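Local coordinates for neuraminidase (PDB 4GDI), which is predicted to cleave terminal sialic acids as viral neuraminidases do, although the putative active site of this tetrameric bat influenza protein has diverged, at residues F7-A11 against C154-S158; V46-L50 against F324-G328; V22-R26 against I369-S373; A11-C16 against S332-I337. All coordinates share one frame; numbering follows the deposited sequence.

Contact 1: F7-A11 against C154-S158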
loop_
_atom_site.group_PDB
_atom_site.type_symbol
_atom_site.label_atom_id
_atom_site.label_comp_id
_atom_site.label_asym_id
_atom_site.label_seq_id
_atom_site.Cartn_x
_atom_site.Cartn_y
_atom_site.Cartn_z
ATOM N N PHE A 7 2.153 27.282 10.673
ATOM C CA PHE A 7 1.454 26.198 9.982
ATOM C C PHE A 7 1.689 26.198 8.464
ATOM O O PHE A 7 1.886 25.134 7.863
ATOM C CB PHE A 7 -0.045 26.255 10.281
ATOM C CG PHE A 7 -0.495 25.241 11.290
ATOM C CD1 PHE A 7 -0.848 23.962 10.895
ATOM C CD2 PHE A 7 -0.556 25.564 12.638
ATOM C CE1 PHE A 7 -1.260 23.022 11.823
ATOM C CE2 PHE A 7 -0.966 24.630 13.573
ATOM C CZ PHE A 7 -1.319 23.357 13.167
ATOM N N TYR A 8 1.662 27.375 7.844
ATOM C CA TYR A 8 1.986 27.458 6.426
ATOM C C TYR A 8 3.487 27.413 6.301
ATOM O O TYR A 8 4.218 27.955 7.133
ATOM C CB TYR A 8 1.435 28.727 5.768
ATOM C CG TYR A 8 -0.062 28.710 5.602
ATOM C CD1 TYR A 8 -0.677 27.750 4.812
ATOM C CD2 TYR A 8 -0.863 29.662 6.225
ATOM C CE1 TYR A 8 -2.048 27.731 4.641
ATOM C CE2 TYR A 8 -2.237 29.651 6.065
ATOM C CZ TYR A 8 -2.824 28.676 5.279
ATOM O OH TYR A 8 -4.185 28.652 5.118
ATOM N N TRP A 9 3.954 26.743 5.262
ATOM C CA TRP A 9 5.376 26.589 5.080
ATOM C C TRP A 9 5.987 27.875 4.569
ATOM O O TRP A 9 5.340 28.642 3.861
ATOM C CB TRP A 9 5.636 25.468 4.077
ATOM C CG TRP A 9 7.061 25.276 3.765
ATOM C CD1 TRP A 9 7.954 24.556 4.481
ATOM C CD2 TRP A 9 7.772 25.793 2.632
ATOM N NE1 TRP A 9 9.184 24.592 3.876
ATOM C CE2 TRP A 9 9.101 25.342 2.735
ATOM C CE3 TRP A 9 7.411 26.590 1.540
ATOM C CZ2 TRP A 9 10.087 25.665 1.788
ATOM C CZ3 TRP A 9 8.380 26.907 0.598
ATOM C CH2 TRP A 9 9.707 26.442 0.728
ATOM N N ARG A 10 7.239 28.106 4.931
ATOM C CA ARG A 10 8.057 29.079 4.228
ATOM C C ARG A 10 9.489 28.594 4.273
ATOM O O ARG A 10 9.860 27.834 5.166
ATOM C CB ARG A 10 7.930 30.472 4.846
ATOM C CG ARG A 10 8.577 30.612 6.202
ATOM C CD ARG A 10 7.870 31.676 7.025
ATOM N NE ARG A 10 6.486 31.288 7.312
ATOM C CZ ARG A 10 5.981 31.065 8.524
ATOM N NH1 ARG A 10 6.725 31.203 9.618
ATOM N NH2 ARG A 10 4.707 30.709 8.642
ATOM N N ALA A 11 10.291 29.035 3.314
ATOM C CA ALA A 11 11.685 28.634 3.233
ATOM C C ALA A 11 12.440 29.015 4.503
ATOM O O ALA A 11 12.082 29.965 5.178
ATOM C CB ALA A 11 12.337 29.284 2.041
ATOM N N CYS A 154 5.044 28.264 -2.887
ATOM C CA CYS A 154 4.225 28.710 -1.741
ATOM C C CYS A 154 5.061 29.409 -0.668
ATOM O O CYS A 154 6.132 28.941 -0.294
ATOM C CB CYS A 154 3.468 27.533 -1.128
ATOM S SG CYS A 154 2.274 26.763 -2.228
ATOM N N ILE A 155 4.569 30.557 -0.211
ATOM C CA ILE A 155 5.185 31.319 0.862
ATOM C C ILE A 155 4.097 31.757 1.843
ATOM O O ILE A 155 3.219 32.535 1.480
ATOM C CB ILE A 155 5.856 32.608 0.349
ATOM C CG1 ILE A 155 6.847 32.311 -0.760
ATOM C CG2 ILE A 155 6.594 33.322 1.481
ATOM C CD1 ILE A 155 7.424 33.564 -1.349
ATOM N N GLU A 156 4.143 31.243 3.066
ATOM C CA GLU A 156 3.194 31.657 4.104
ATOM C C GLU A 156 1.747 31.587 3.632
ATOM O O GLU A 156 0.969 32.460 3.931
ATOM C CB GLU A 156 3.499 33.095 4.562
ATOM C CG GLU A 156 4.797 33.235 5.344
ATOM C CD GLU A 156 5.487 34.586 5.145
ATOM O OE1 GLU A 156 4.919 35.466 4.461
ATOM O OE2 GLU A 156 6.611 34.761 5.667
ATOM N N GLY A 157 1.390 30.555 2.883
ATOM C CA GLY A 157 0.012 30.376 2.474
ATOM C C GLY A 157 -0.372 30.987 1.135
ATOM O O GLY A 157 -1.439 30.679 0.612
ATOM N N SER A 158 0.459 31.874 0.595
ATOM C CA SER A 158 0.256 32.366 -0.770
ATOM C C SER A 158 1.093 31.544 -1.760
ATOM O O SER A 158 2.305 31.411 -1.583
ATOM C CB SER A 158 0.663 33.842 -0.884
ATOM O OG SER A 158 -0.148 34.686 -0.090
HETATM O O HOH W 1 3.049 28.265 2.403
#
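Tyr8 and Trp9, in the N-terminal loop ahead of strand 20-25, lie against a two-residue beta hairpin: strands 153-155 and 158-165 are joined by a type I' turn, Ile155 to Ser158, with Glu156 and Gly157 at its corners. One direct hydrogen bond joins the loop to the turn, from Glu156 N to Trp9 O at 3.0 Å (N-H...O 150°). A water 2.7 Å from Trp9 O donates to that same oxygen and accepts from Gly157 N at 2.9 Å, so one carbonyl is tied to both corner amides. Arg10 NE and Glu156 OE2 form a long salt bridge at 3.8 Å, with the oxygen well off the guanidinium plane and no N-H aimed at it; Glu156 OE1 pairs instead with Lys229. The same two side chains also pack, Arg10 NE lying 3.2 Å from Glu156 CG. The aromatic rings add to this. The Tyr8 ring lies over Gly157 in a CH-pi contact, Gly157 CA being 3.7 Å from the ring centroid and 20° off the normal, an approach made possible by the missing side chain. Tyr8 also neighbours an N-acetylglucosamine and touches Asn181. The Trp9 side chain, with CG anti to the backbone N (chi1 177°), brings the edge of its six-membered ring to Cys154, CZ3 standing 3.2 Å from Cys154 O, a buried oxygen with no hydrogen-bonding partner in the model.

Contact 2: V46-L50 against F324-G328. With GOL (glycerol), chain S.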
loop_
_atom_site.group_PDB
_atom_site.type_symbol
_atom_site.label_atom_id
_atom_site.label_comp_id
_atom_site.label_asym_id
_atom_site.label_seq_id
_atom_site.Cartn_x
_atom_site.Cartn_y
_atom_site.Cartn_z
ATOM N N VAL A 46 9.095 17.331 -9.794
ATOM C CA VAL A 46 9.048 16.863 -8.424
ATOM C C VAL A 46 8.497 17.949 -7.509
ATOM O O VAL A 46 8.780 19.129 -7.704
ATOM C CB VAL A 46 10.456 16.449 -7.923
ATOM C CG1 VAL A 46 10.393 16.095 -6.432
ATOM C CG2 VAL A 46 11.013 15.275 -8.739
ATOM N N SER A 47 7.741 17.548 -6.491
ATOM C CA SER A 47 7.294 18.492 -5.456
ATOM C C SER A 47 7.008 17.712 -4.177
ATOM O O SER A 47 6.573 16.559 -4.229
ATOM C CB SER A 47 6.046 19.259 -5.931
ATOM O OG SER A 47 5.818 20.429 -5.164
ATOM N N CYS A 48 7.247 18.344 -3.034
ATOM C CA CYS A 48 7.231 17.647 -1.749
ATOM C C CYS A 48 6.202 18.218 -0.770
ATOM O O CYS A 48 5.888 19.419 -0.811
ATOM C CB CYS A 48 8.617 17.743 -1.099
ATOM S SG CYS A 48 10.030 17.535 -2.235
ATOM N N ASP A 49 5.675 17.363 0.103
ATOM C CA ASP A 49 4.949 17.849 1.267
ATOM C C ASP A 49 5.976 18.025 2.375
ATOM O O ASP A 49 7.167 18.137 2.077
ATOM C CB ASP A 49 3.746 16.940 1.657
ATOM C CG ASP A 49 4.136 15.482 1.951
ATOM O OD1 ASP A 49 5.277 15.181 2.404
ATOM O OD2 ASP A 49 3.257 14.624 1.733
ATOM N N LEU A 50 5.545 18.075 3.635
ATOM C CA LEU A 50 6.494 18.269 4.737
ATOM C C LEU A 50 7.225 16.988 5.126
ATOM O O LEU A 50 8.117 17.001 5.973
ATOM C CB LEU A 50 5.794 18.832 5.973
ATOM C CG LEU A 50 5.106 20.187 5.809
ATOM C CD1 LEU A 50 4.539 20.659 7.151
ATOM C CD2 LEU A 50 6.079 21.198 5.250
ATOM N N PHE A 324 13.353 21.775 -7.440
ATOM C CA PHE A 324 12.386 21.549 -6.361
ATOM C C PHE A 324 13.067 21.796 -5.019
ATOM O O PHE A 324 14.301 21.771 -4.919
ATOM C CB PHE A 324 11.763 20.151 -6.405
ATOM C CG PHE A 324 12.694 19.030 -5.981
ATOM C CD1 PHE A 324 13.530 18.415 -6.897
ATOM C CD2 PHE A 324 12.673 18.554 -4.676
ATOM C CE1 PHE A 324 14.355 17.354 -6.513
ATOM C CE2 PHE A 324 13.498 17.506 -4.273
ATOM C CZ PHE A 324 14.335 16.895 -5.196
ATOM N N GLN A 325 12.270 22.074 -4.000
ATOM C CA GLN A 325 12.825 22.361 -2.679
ATOM C C GLN A 325 12.262 21.409 -1.633
ATOM O O GLN A 325 11.043 21.296 -1.481
ATOM C CB GLN A 325 12.533 23.807 -2.256
ATOM C CG GLN A 325 13.275 24.859 -3.059
ATOM C CD GLN A 325 12.892 26.267 -2.633
ATOM O OE1 GLN A 325 11.762 26.713 -2.866
ATOM N NE2 GLN A 325 13.809 26.953 -1.983
ATOM N N PRO A 326 13.156 20.721 -0.910
ATOM C CA PRO A 326 12.724 19.949 0.258
ATOM C C PRO A 326 12.055 20.897 1.240
ATOM O O PRO A 326 12.505 22.029 1.372
ATOM C CB PRO A 326 14.033 19.424 0.850
ATOM C CG PRO A 326 15.051 19.547 -0.240
ATOM C CD PRO A 326 14.616 20.701 -1.094
ATOM N N LYS A 327 10.993 20.468 1.905
ATOM C CA LYS A 327 10.256 21.385 2.750
ATOM C C LYS A 327 10.215 20.976 4.212
ATOM O O LYS A 327 9.759 21.747 5.052
ATOM C CB LYS A 327 8.837 21.563 2.210
ATOM C CG LYS A 327 8.815 22.334 0.891
ATOM C CD LYS A 327 7.414 22.728 0.456
ATOM C CE LYS A 327 7.491 23.533 -0.842
ATOM N NZ LYS A 327 6.156 23.734 -1.432
ATOM N N GLY A 328 10.705 19.784 4.521
ATOM C CA GLY A 328 10.594 19.262 5.877
ATOM C C GLY A 328 11.899 18.924 6.568
ATOM O O GLY A 328 11.894 18.140 7.506
HETATM C C1 GOL S . 10.087 16.723 2.408
HETATM O O1 GOL S . 9.816 18.051 2.026
HETATM C C2 GOL S . 11.540 16.572 2.849
HETATM O O2 GOL S . 12.131 17.810 3.192
HETATM C C3 GOL S . 12.339 15.873 1.762
HETATM O O3 GOL S . 13.646 15.600 2.218
HETATM O O HOH W 2 5.350 21.220 -2.701
HETATM O O HOH W 3 8.782 20.769 -2.771
#
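Phe324 offers one face of its ring to Val46, whose CG1 sits over the centre, 3.7 Å from the centroid and 11° off the normal, a CH-pi contact. Near the rim Cys48 SG approaches obliquely, 3.7 Å from Phe324 CD2, in a sulfur-aromatic contact; this sulfur is held by its disulfide to Cys53. Phe324 reaches both because its CG stands between the backbone N and the carbonyl carbon (chi1 73°), which places one ring face under Val46 CG1 and the rim near Cys48 SG. The contact thus joins the end of strand 44-48 to the loop leaving strand 317-324, two sheets of the beta-propeller. The segments run nearly parallel (17° apart), but their backbones are linked through water rather than by direct hydrogen bonds. One water accepts from Cys48 N at 2.9 Å and donates to Gln325 O at 2.7 Å. Another gathers Ser47 OG, Cys48 O and Lys327 NZ; the extended lysine chain also carries its ammonium to Phe106 O. Farther along, a glycerol, probably from the crystallisation liquor, takes the bridging place: its O1 donates to Asp49 O at 2.7 Å and accepts from Lys327 N at 2.7 Å, while its O2 accepts from Gly328 N at 2.8 Å. Glu131 O of the second subunit binds it too. At the end Gly328 CA lies 3.4 Å from Leu50 O in a CA-H...O contact. Direct meeting is thus through apolar side chains, the Cys48 sulfur and that CA-H...O contact, whereas several facing backbone groups are linked by two waters and the glycerol, whose place other solvent would probably take outside the crystal.

Contact 3: V22-R26 against I369-S373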
loop_
_atom_site.group_PDB
_atom_site.type_symbol
_atom_site.label_atom_id
_atom_site.label_comp_id
_atom_site.label_asym_id
_atom_site.label_seq_id
_atom_site.Cartn_x
_atom_site.Cartn_y
_atom_site.Cartn_z
ATOM N N VAL A 22 24.766 16.111 -5.393
ATOM C CA VAL A 22 24.760 14.666 -5.286
ATOM C C VAL A 22 23.399 14.097 -5.660
ATOM O O VAL A 22 22.364 14.706 -5.373
ATOM C CB VAL A 22 25.159 14.200 -3.869
ATOM C CG1 VAL A 22 26.583 14.636 -3.559
ATOM C CG2 VAL A 22 24.197 14.736 -2.832
ATOM N N PRO A 23 23.391 12.920 -6.312
ATOM C CA PRO A 23 22.114 12.316 -6.690
ATOM C C PRO A 23 21.402 11.714 -5.481
ATOM O O PRO A 23 21.999 10.930 -4.735
ATOM C CB PRO A 23 22.529 11.209 -7.672
ATOM C CG PRO A 23 23.915 10.839 -7.247
ATOM C CD PRO A 23 24.541 12.114 -6.748
ATOM N N THR A 24 20.141 12.066 -5.284
ATOM C CA THR A 24 19.386 11.476 -4.196
ATOM C C THR A 24 18.492 10.373 -4.755
ATOM O O THR A 24 18.018 9.526 -4.014
ATOM C CB THR A 24 18.547 12.514 -3.453
ATOM O OG1 THR A 24 17.719 13.213 -4.388
ATOM C CG2 THR A 24 19.439 13.505 -2.733
ATOM N N HIS A 25 18.297 10.378 -6.071
ATOM C CA HIS A 25 17.467 9.387 -6.735
ATOM C C HIS A 25 17.903 9.293 -8.183
ATOM O O HIS A 25 17.816 10.255 -8.925
ATOM C CB HIS A 25 15.979 9.775 -6.615
ATOM C CG HIS A 25 15.060 8.988 -7.502
ATOM N ND1 HIS A 25 14.423 7.838 -7.086
ATOM C CD2 HIS A 25 14.645 9.205 -8.776
ATOM C CE1 HIS A 25 13.673 7.368 -8.070
ATOM N NE2 HIS A 25 13.789 8.179 -9.106
ATOM N N ARG A 26 18.432 8.147 -8.579
ATOM C CA ARG A 26 18.662 7.901 -9.990
ATOM C C ARG A 26 17.354 7.416 -10.585
ATOM O O ARG A 26 16.559 6.755 -9.913
ATOM C CB ARG A 26 19.768 6.872 -10.186
ATOM C CG ARG A 26 21.058 7.303 -9.550
ATOM C CD ARG A 26 22.170 6.336 -9.811
ATOM N NE ARG A 26 22.611 6.417 -11.191
ATOM C CZ ARG A 26 23.801 6.017 -11.609
ATOM N NH1 ARG A 26 24.670 5.504 -10.748
ATOM N NH2 ARG A 26 24.118 6.131 -12.887
ATOM N N ILE A 369 32.645 13.177 -10.095
ATOM C CA ILE A 369 32.133 11.860 -10.461
ATOM C C ILE A 369 31.254 11.928 -11.696
ATOM O O ILE A 369 30.461 12.852 -11.862
ATOM C CB ILE A 369 31.326 11.226 -9.333
ATOM C CG1 ILE A 369 32.255 10.799 -8.208
ATOM C CG2 ILE A 369 30.573 9.994 -9.842
ATOM C CD1 ILE A 369 31.585 9.914 -7.195
ATOM N N ASN A 370 31.415 10.947 -12.571
ATOM C CA ASN A 370 30.588 10.842 -13.757
ATOM C C ASN A 370 29.539 9.775 -13.491
ATOM O O ASN A 370 29.873 8.620 -13.242
ATOM C CB ASN A 370 31.439 10.468 -14.962
ATOM C CG ASN A 370 30.659 10.499 -16.249
ATOM O OD1 ASN A 370 29.514 10.050 -16.310
ATOM N ND2 ASN A 370 31.269 11.043 -17.293
ATOM N N TRP A 371 28.270 10.166 -13.508
ATOM C CA TRP A 371 27.206 9.240 -13.139
ATOM C C TRP A 371 26.679 8.440 -14.330
ATOM O O TRP A 371 25.672 7.755 -14.198
ATOM C CB TRP A 371 26.060 9.989 -12.446
ATOM C CG TRP A 371 26.466 10.518 -11.116
ATOM C CD1 TRP A 371 26.905 11.780 -10.834
ATOM C CD2 TRP A 371 26.527 9.788 -9.890
ATOM N NE1 TRP A 371 27.219 11.887 -9.502
ATOM C CE2 TRP A 371 26.996 10.675 -8.898
ATOM C CE3 TRP A 371 26.221 8.473 -9.529
ATOM C CZ2 TRP A 371 27.156 10.292 -7.569
ATOM C CZ3 TRP A 371 26.385 8.094 -8.207
ATOM C CH2 TRP A 371 26.850 9.001 -7.242
ATOM N N ASP A 372 27.350 8.532 -15.479
ATOM C CA ASP A 372 26.985 7.741 -16.658
ATOM C C ASP A 372 26.935 6.262 -16.292
ATOM O O ASP A 372 26.029 5.536 -16.715
ATOM C CB ASP A 372 28.008 7.916 -17.790
ATOM C CG ASP A 372 27.756 9.148 -18.640
ATOM O OD1 ASP A 372 26.662 9.740 -18.558
ATOM O OD2 ASP A 372 28.665 9.520 -19.416
ATOM N N SER A 373 27.917 5.819 -15.511
ATOM C CA SER A 373 28.000 4.419 -15.088
ATOM C C SER A 373 28.073 3.449 -16.272
ATOM O O SER A 373 27.821 3.792 -17.429
ATOM C CB SER A 373 26.805 4.047 -14.200
ATOM O OG SER A 373 26.990 4.462 -12.855
ATOM O OXT SER A 373 28.389 2.273 -16.091
#
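Arg26 reaches Ser373 with both terminal nitrogens, NH1 and NH2 each donating a weak hydrogen bond of 3.3 Å to Ser373 OG, which lies at the guanidinium edge in its plane. A bend at chi3 (73°) carries the group there. Ser373 is the poorly ordered C-terminus, so this grip is probably loose. Just before it, Asp372 N donates to Asn370 OD1 at 2.8 Å in an Asx turn, while the Asp372 carboxylate collects backbone amides of Ser314, Asn315 and Lys316. Trp371 is the centre of the packing. Its ring edge abuts the guanidinium face, Arg26 NH1 being 3.6 Å from Trp371 CE3 and the two planes 86° apart. Over one indole face lies Pro23, its CG 3.4 Å from the centroid of the six-membered ring in a CH-pi contact; Ile369 CG2 backs the opposite face from within its own segment. The second subunit packs alongside, with its Pro98 on Arg26 and its Asn117 on Trp371. The C-terminal tail is thus laid against the end of strand 20-25, an edge strand paired with the last strand, 352-362, and against Arg26 just beyond. Since the polar links are weak, cohesion probably rests on Pro23 over the indole face and the guanidinium at its edge.

Contact 4: A11-C16 against S332-I337. With NO3 (nitrate ion), chain V.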
loop_
_atom_site.group_PDB
_atom_site.type_symbol
_atom_site.label_atom_id
_atom_site.label_comp_id
_atom_site.label_asym_id
_atom_site.label_seq_id
_atom_site.Cartn_x
_atom_site.Cartn_y
_atom_site.Cartn_z
ATOM N N ALA A 11 10.291 29.035 3.314
ATOM C CA ALA A 11 11.685 28.634 3.233
ATOM C C ALA A 11 12.440 29.015 4.503
ATOM O O ALA A 11 12.082 29.965 5.178
ATOM C CB ALA A 11 12.337 29.284 2.041
ATOM N N LYS A 12 13.495 28.277 4.812
ATOM C CA LYS A 12 14.350 28.642 5.927
ATOM C C LYS A 12 15.038 29.938 5.530
ATOM O O LYS A 12 15.047 30.292 4.356
ATOM C CB LYS A 12 15.352 27.531 6.238
ATOM C CG LYS A 12 14.685 26.168 6.316
ATOM C CD LYS A 12 15.318 25.250 7.341
ATOM C CE LYS A 12 14.458 23.995 7.518
ATOM N NZ LYS A 12 14.587 23.410 8.862
ATOM N N SER A 13 15.621 30.630 6.504
ATOM C CA SER A 13 15.976 32.041 6.348
ATOM C C SER A 13 17.107 32.305 5.360
ATOM O O SER A 13 17.215 33.391 4.812
ATOM C CB SER A 13 16.315 32.660 7.714
ATOM O OG SER A 13 17.423 32.004 8.316
ATOM N N GLN A 14 17.965 31.324 5.136
ATOM C CA GLN A 14 19.021 31.495 4.155
ATOM C C GLN A 14 19.204 30.194 3.394
ATOM O O GLN A 14 18.956 29.124 3.928
ATOM C CB GLN A 14 20.336 31.880 4.838
ATOM C CG GLN A 14 20.285 33.201 5.609
ATOM C CD GLN A 14 20.071 34.407 4.700
ATOM O OE1 GLN A 14 20.429 34.383 3.519
ATOM N NE2 GLN A 14 19.479 35.468 5.249
ATOM N N MET A 15 19.634 30.300 2.148
ATOM C CA MET A 15 19.937 29.124 1.353
ATOM C C MET A 15 21.237 28.507 1.824
ATOM O O MET A 15 22.168 29.221 2.169
ATOM C CB MET A 15 20.071 29.500 -0.113
ATOM C CG MET A 15 20.323 28.275 -1.008
ATOM S SD MET A 15 20.203 28.624 -2.776
ATOM C CE MET A 15 18.420 28.865 -2.908
ATOM N N CYS A 16 21.306 27.180 1.831
ATOM C CA CYS A 16 22.551 26.502 2.166
ATOM C C CYS A 16 23.617 26.880 1.146
ATOM O O CYS A 16 23.311 27.122 -0.024
ATOM C CB CYS A 16 22.352 24.984 2.188
ATOM S SG CYS A 16 21.143 24.405 3.395
ATOM N N SER A 332 19.037 20.323 8.842
ATOM C CA SER A 332 19.569 21.514 8.189
ATOM C C SER A 332 18.944 22.791 8.758
ATOM O O SER A 332 17.729 22.905 8.876
ATOM C CB SER A 332 19.333 21.464 6.683
ATOM O OG SER A 332 20.028 22.525 6.062
ATOM N N GLY A 333 19.782 23.749 9.108
ATOM C CA GLY A 333 19.299 25.046 9.546
ATOM C C GLY A 333 19.089 25.989 8.376
ATOM O O GLY A 333 18.449 27.029 8.523
ATOM N N CYS A 334 19.622 25.621 7.212
ATOM C CA CYS A 334 19.509 26.443 6.016
ATOM C C CYS A 334 18.605 25.746 4.998
ATOM O O CYS A 334 18.288 24.559 5.139
ATOM C CB CYS A 334 20.898 26.718 5.424
ATOM S SG CYS A 334 21.886 25.227 5.114
ATOM N N GLN A 335 18.182 26.490 3.983
ATOM C CA GLN A 335 17.230 25.976 3.011
ATOM C C GLN A 335 17.969 25.233 1.890
ATOM O O GLN A 335 18.840 25.790 1.213
ATOM C CB GLN A 335 16.376 27.117 2.459
ATOM C CG GLN A 335 15.412 26.709 1.373
ATOM C CD GLN A 335 14.396 25.729 1.863
ATOM O OE1 GLN A 335 13.678 25.996 2.826
ATOM N NE2 GLN A 335 14.321 24.572 1.208
ATOM N N ARG A 336 17.631 23.972 1.692
ATOM C CA ARG A 336 18.275 23.198 0.634
ATOM C C ARG A 336 17.628 23.471 -0.723
ATOM O O ARG A 336 16.457 23.859 -0.814
ATOM C CB ARG A 336 18.231 21.696 0.948
ATOM C CG ARG A 336 19.159 21.262 2.086
ATOM C CD ARG A 336 19.398 19.753 2.057
ATOM N NE ARG A 336 18.157 18.986 2.231
ATOM C CZ ARG A 336 17.903 17.824 1.646
ATOM N NH1 ARG A 336 18.802 17.268 0.828
ATOM N NH2 ARG A 336 16.751 17.210 1.871
ATOM N N ILE A 337 18.394 23.221 -1.780
ATOM C CA ILE A 337 17.893 23.370 -3.147
ATOM C C ILE A 337 18.251 22.110 -3.924
ATOM O O ILE A 337 19.350 21.549 -3.769
ATOM C CB ILE A 337 18.467 24.643 -3.845
ATOM C CG1 ILE A 337 17.854 24.833 -5.237
ATOM C CG2 ILE A 337 19.976 24.591 -3.948
ATOM C CD1 ILE A 337 16.353 25.040 -5.218
HETATM N N NO3 V . 17.193 14.082 0.156
HETATM O O1 NO3 V . 16.962 15.319 -0.451
HETATM O O2 NO3 V . 17.041 12.883 -0.559
HETATM O O3 NO3 V . 17.593 14.019 1.482
HETATM O O HOH W 4 18.804 29.486 7.506
#
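Ser332 O accepts almost end-on from Lys12 NZ at 3.2 Å, an ammonium that also reaches Asp329 O, while Ser332 OG donates to Cys334 O and lies 3.4 Å from Cys16 SG. Gly333 O takes a bond of 2.7 Å from a water that accepts from Gln14 N. Cys334 is joined to Cys16 by a disulfide, SG to SG 2.0 Å, with a near-perpendicular chi3 of 100°. Gln335 makes a single beta bridge with Met15: its N donates nearly straight to Gln14 O (2.7 Å, 171°), and its O accepts from Cys16 N at 2.9 Å, the donor standing above the carbonyl plane. The Gln335 side chain, CG anti to the backbone N (chi1 176°), meets Lys12 N with a lone pair of OE1 at 3.0 Å; its NE2 serves Arg336 O and Pro326 O, which fixes the amide's rotation. Arg336 leads away, its NE paired with Asp329 and both NH groups on one oxygen of a nitrate, probably from the crystallisation liquor, that Val133 N of the second subunit also binds. Ile337 CG2 touches Met15 SD at 4.2 Å. The covalent link and the three bonds of Gln335 N, O and OE1 would together hold the N-terminal segment in register with the loop.

In the fold
Contacts 1, 2 and 4 form one cluster, their centres 12 to 14 Å apart; contact 3 has its centre about 20 to 31 Å from theirs. Along the chain the first segments come in the order of contacts 1, 4, 3 and 2, the second in the order 1, 2, 4 and 3. Contacts 1 and 4 share Ala11 and fix the N-terminal segment. Trp9 links contacts 1 and 2 by packing on Leu50 and a cation-pi contact with Lys327; Pro326 and Gln335 join contacts 2 and 4. Contact 2 ties two propeller sheets, one of them the four-stranded sheet of 20-25, 352-362, 338-346 and 317-324, on which contact 3 settles the C-terminus. Contacts 3 and 4 also meet the second subunit.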